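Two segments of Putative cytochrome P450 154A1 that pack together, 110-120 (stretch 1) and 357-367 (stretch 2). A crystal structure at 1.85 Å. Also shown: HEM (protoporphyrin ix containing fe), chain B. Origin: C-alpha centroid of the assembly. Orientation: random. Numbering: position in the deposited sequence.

Stretch 1 (110-120) RVDAMRPAVEA
Stretch 2 357-367: APLARMEVTLA

Two helices, 110-120 and 357-367, run nearly parallel, their axes crossing at -28° and approaching to 9.9 Å. Val 111 lies level with Leu 359 (CA to CA 6.0 Å), and Glu 119 with Leu 366 (CA to CA 6.6 Å). The first helix is kinked: the N of Pro 116, which has no hydrogen to donate, and the N of Ala 117 make no bond to the preceding turn. Regular bonding resumes with Val 118 N to Met 114 O, 2.9 Å.

No hydrogen bond crosses the interface; packing holds it together. Met 362 (t, t, p) covers the most surface, its long, flexible side chain entering as a knob among Val 111, Met 114, Arg 115 and Val 118. Its CE lies 3.6 Å from Val 118 CG2 and 3.6 Å from Val 111 O, while its SD lies over one face of the Arg 115 guanidinium, 3.7 Å from Arg 115 NH2.

Val 111 (t) is compact and branched, which suits the close backbones here: its CG1 is 4.2 Å from Leu 359 CA, and its CG2 meets Pro 358 CG at 4.0 Å. At the other end, Leu 366 (m, t) spreads its methyls: Leu 366 CD1 lies 3.7 Å from Val 118 CG1; both methyls lie against the aliphatic Glu 119 CG (CD1 3.6 Å, CD2 3.7 Å), and CD2 also lies 3.7 Å from Arg 115 NH1.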

# COMPACT_ATOMS: atom_id res chain seq x y z
N ARG A 110 -2.04 -2.17 20.98
CA ARG A 110 -1.27 -0.97 20.65
C ARG A 110 -2.04 -0.03 19.74
O ARG A 110 -2.03 1.18 19.95
CB ARG A 110 0.06 -1.34 20.00
CG ARG A 110 1.13 -1.80 20.98
CD ARG A 110 1.53 -0.70 21.97
NE ARG A 110 2.61 -1.15 22.86
CZ ARG A 110 3.88 -1.28 22.49
NH1 ARG A 110 4.25 -0.98 21.24
NH2 ARG A 110 4.78 -1.73 23.35
N VAL A 111 -2.71 -0.57 18.73
CA VAL A 111 -3.47 0.27 17.82
C VAL A 111 -4.61 0.94 18.59
O VAL A 111 -4.87 2.13 18.41
CB VAL A 111 -4.04 -0.54 16.64
CG1 VAL A 111 -4.86 0.36 15.74
CG2 VAL A 111 -2.90 -1.17 15.85
N ASP A 112 -5.28 0.19 19.46
CA ASP A 112 -6.37 0.75 20.24
C ASP A 112 -5.84 1.88 21.12
O ASP A 112 -6.48 2.92 21.27
CB ASP A 112 -7.02 -0.32 21.11
CG ASP A 112 -7.75 -1.37 20.30
OD1 ASP A 112 -8.26 -2.34 20.91
OD2 ASP A 112 -7.84 -1.23 19.06
N ALA A 113 -4.65 1.67 21.69
CA ALA A 113 -4.02 2.66 22.56
C ALA A 113 -3.65 3.93 21.80
O ALA A 113 -3.52 5.00 22.40
CB ALA A 113 -2.78 2.06 23.21
N MET A 114 -3.47 3.81 20.49
CA MET A 114 -3.11 4.96 19.66
C MET A 114 -4.31 5.76 19.17
O MET A 114 -4.15 6.87 18.66
CB MET A 114 -2.35 4.49 18.42
CG MET A 114 -1.02 3.84 18.68
SD MET A 114 -0.29 3.35 17.10
CE MET A 114 0.14 4.97 16.42
N ARG A 115 -5.51 5.21 19.32
CA ARG A 115 -6.71 5.90 18.87
C ARG A 115 -6.80 7.38 19.27
O ARG A 115 -7.01 8.23 18.42
CB ARG A 115 -7.97 5.15 19.32
CG ARG A 115 -9.26 5.70 18.74
CD ARG A 115 -10.44 4.77 19.02
NE ARG A 115 -10.37 3.55 18.22
CZ ARG A 115 -10.81 3.44 16.97
NH1 ARG A 115 -11.35 4.49 16.36
NH2 ARG A 115 -10.70 2.29 16.31
N PRO A 116 -6.63 7.69 20.56
CA PRO A 116 -6.71 9.09 20.99
C PRO A 116 -5.74 10.00 20.23
O PRO A 116 -6.10 11.09 19.80
CB PRO A 116 -6.39 9.02 22.48
CG PRO A 116 -6.94 7.68 22.86
CD PRO A 116 -6.45 6.81 21.73
N ALA A 117 -4.50 9.54 20.08
CA ALA A 117 -3.49 10.33 19.37
C ALA A 117 -3.87 10.51 17.91
O ALA A 117 -3.77 11.61 17.37
CB ALA A 117 -2.12 9.66 19.49
N VAL A 118 -4.31 9.43 17.26
CA VAL A 118 -4.69 9.52 15.86
C VAL A 118 -5.91 10.42 15.68
O VAL A 118 -5.96 11.23 14.75
CB VAL A 118 -4.96 8.12 15.27
CG1 VAL A 118 -5.37 8.23 13.79
CG2 VAL A 118 -3.70 7.26 15.39
N GLU A 119 -6.89 10.29 16.57
CA GLU A 119 -8.08 11.12 16.46
C GLU A 119 -7.69 12.60 16.55
O GLU A 119 -8.22 13.43 15.82
CB GLU A 119 -9.08 10.80 17.58
CG GLU A 119 -9.68 9.41 17.50
CD GLU A 119 -10.94 9.27 18.33
OE1 GLU A 119 -11.92 10.00 18.04
OE2 GLU A 119 -10.96 8.43 19.26
N ALA A 120 -6.75 12.90 17.44
CA ALA A 120 -6.28 14.27 17.62
C ALA A 120 -5.65 14.78 16.33
O ALA A 120 -5.90 15.91 15.91
CB ALA A 120 -5.27 14.34 18.77
N ALA A 357 -2.16 -3.11 8.57
CA ALA A 357 -3.60 -3.16 8.32
C ALA A 357 -4.50 -2.54 9.38
O ALA A 357 -5.34 -1.70 9.06
CB ALA A 357 -4.03 -4.61 8.05
N PRO A 358 -4.35 -2.95 10.66
CA PRO A 358 -5.22 -2.36 11.68
C PRO A 358 -5.07 -0.85 11.84
O PRO A 358 -6.06 -0.14 12.07
CB PRO A 358 -4.86 -3.14 12.95
CG PRO A 358 -3.45 -3.57 12.70
CD PRO A 358 -3.45 -3.96 11.24
N LEU A 359 -3.85 -0.35 11.71
CA LEU A 359 -3.59 1.08 11.84
C LEU A 359 -4.15 1.83 10.63
O LEU A 359 -4.79 2.88 10.78
CB LEU A 359 -2.08 1.34 11.97
CG LEU A 359 -1.66 2.80 12.18
CD1 LEU A 359 -2.39 3.38 13.39
CD2 LEU A 359 -0.15 2.89 12.37
N ALA A 360 -3.93 1.30 9.43
CA ALA A 360 -4.43 1.94 8.22
C ALA A 360 -5.95 2.00 8.27
O ALA A 360 -6.56 3.03 7.98
CB ALA A 360 -3.98 1.16 6.98
N ARG A 361 -6.58 0.89 8.65
CA ARG A 361 -8.04 0.86 8.73
C ARG A 361 -8.53 1.94 9.69
O ARG A 361 -9.46 2.68 9.38
CB ARG A 361 -8.51 -0.53 9.17
CG ARG A 361 -8.54 -1.55 8.02
CD ARG A 361 -8.75 -2.98 8.50
NE ARG A 361 -9.27 -3.83 7.44
CZ ARG A 361 -8.91 -5.10 7.23
NH1 ARG A 361 -8.02 -5.68 8.02
NH2 ARG A 361 -9.47 -5.79 6.25
N MET A 362 -7.87 2.07 10.84
CA MET A 362 -8.28 3.08 11.81
C MET A 362 -8.10 4.49 11.26
O MET A 362 -8.99 5.33 11.39
CB MET A 362 -7.49 2.93 13.12
CG MET A 362 -8.01 3.85 14.22
SD MET A 362 -7.24 3.53 15.82
CE MET A 362 -5.64 4.22 15.53
N GLU A 363 -6.96 4.74 10.62
CA GLU A 363 -6.68 6.05 10.05
C GLU A 363 -7.77 6.49 9.08
O GLU A 363 -8.28 7.61 9.16
CB GLU A 363 -5.34 6.05 9.31
CG GLU A 363 -4.12 6.08 10.21
CD GLU A 363 -2.82 6.18 9.43
OE1 GLU A 363 -2.78 6.96 8.45
OE2 GLU A 363 -1.84 5.51 9.79
N VAL A 364 -8.13 5.61 8.15
CA VAL A 364 -9.15 5.93 7.17
C VAL A 364 -10.55 6.09 7.75
O VAL A 364 -11.26 7.03 7.40
CB VAL A 364 -9.19 4.88 6.04
CG1 VAL A 364 -10.17 5.31 4.97
CG2 VAL A 364 -7.80 4.69 5.45
N THR A 365 -10.95 5.18 8.63
CA THR A 365 -12.28 5.28 9.22
C THR A 365 -12.41 6.58 10.01
O THR A 365 -13.42 7.28 9.89
CB THR A 365 -12.60 4.06 10.13
OG1 THR A 365 -11.67 4.00 11.21
CG2 THR A 365 -12.52 2.77 9.33
N LEU A 366 -11.39 6.92 10.79
CA LEU A 366 -11.41 8.15 11.58
C LEU A 366 -11.44 9.38 10.68
O LEU A 366 -12.19 10.33 10.92
CB LEU A 366 -10.19 8.22 12.50
CG LEU A 366 -10.23 7.35 13.76
CD1 LEU A 366 -8.93 7.50 14.52
CD2 LEU A 366 -11.41 7.77 14.63
N ALA A 367 -10.62 9.37 9.63
CA ALA A 367 -10.56 10.49 8.71
C ALA A 367 -11.93 10.72 8.06
O ALA A 367 -12.41 11.85 8.00
CB ALA A 367 -9.51 10.24 7.64
CHA HEM B . 2.85 -5.55 3.46
CHB HEM B . 3.25 -2.10 6.80
CHC HEM B . -0.57 0.18 4.92
CHD HEM B . -0.94 -3.26 1.58
C1A HEM B . 3.30 -4.84 4.54
C2A HEM B . 4.43 -5.18 5.39
C3A HEM B . 4.55 -4.22 6.32
C4A HEM B . 3.49 -3.25 6.08
CMA HEM B . 5.59 -4.12 7.44
CAA HEM B . 5.30 -6.44 5.20
CBA HEM B . 4.65 -7.67 5.88
CGA HEM B . 5.42 -8.98 5.75
O1A HEM B . 6.04 -9.16 4.64
O2A HEM B . 5.40 -9.77 6.69
C1B HEM B . 2.26 -1.18 6.58
C2B HEM B . 2.07 0.02 7.37
C3B HEM B . 0.99 0.67 6.85
C4B HEM B . 0.51 -0.12 5.74
CMB HEM B . 2.96 0.43 8.57
CAB HEM B . 0.35 2.00 7.30
CBB HEM B . -0.29 1.95 8.70
C1C HEM B . -1.01 -0.58 3.84
C2C HEM B . -2.16 -0.21 3.00
C3C HEM B . -2.26 -1.18 2.05
C4C HEM B . -1.20 -2.13 2.31
CMC HEM B . -3.02 1.07 3.22
CAC HEM B . -3.26 -1.34 0.87
CBC HEM B . -4.75 -1.15 1.19
C1D HEM B . 0.05 -4.18 1.78
C2D HEM B . 0.29 -5.35 0.97
C3D HEM B . 1.36 -5.99 1.49
C4D HEM B . 1.78 -5.23 2.64
CMD HEM B . -0.55 -5.74 -0.27
CAD HEM B . 2.01 -7.27 0.93
CBD HEM B . 1.23 -8.59 1.06
CGD HEM B . 2.06 -9.65 0.37
O1D HEM B . 1.66 -10.12 -0.70
O2D HEM B . 3.15 -9.95 0.93
NA HEM B . 2.75 -3.66 4.99
NB HEM B . 1.30 -1.24 5.58
NC HEM B . -0.45 -1.75 3.40
ND HEM B . 0.98 -4.11 2.81
FE HEM B . 1.13 -2.71 4.19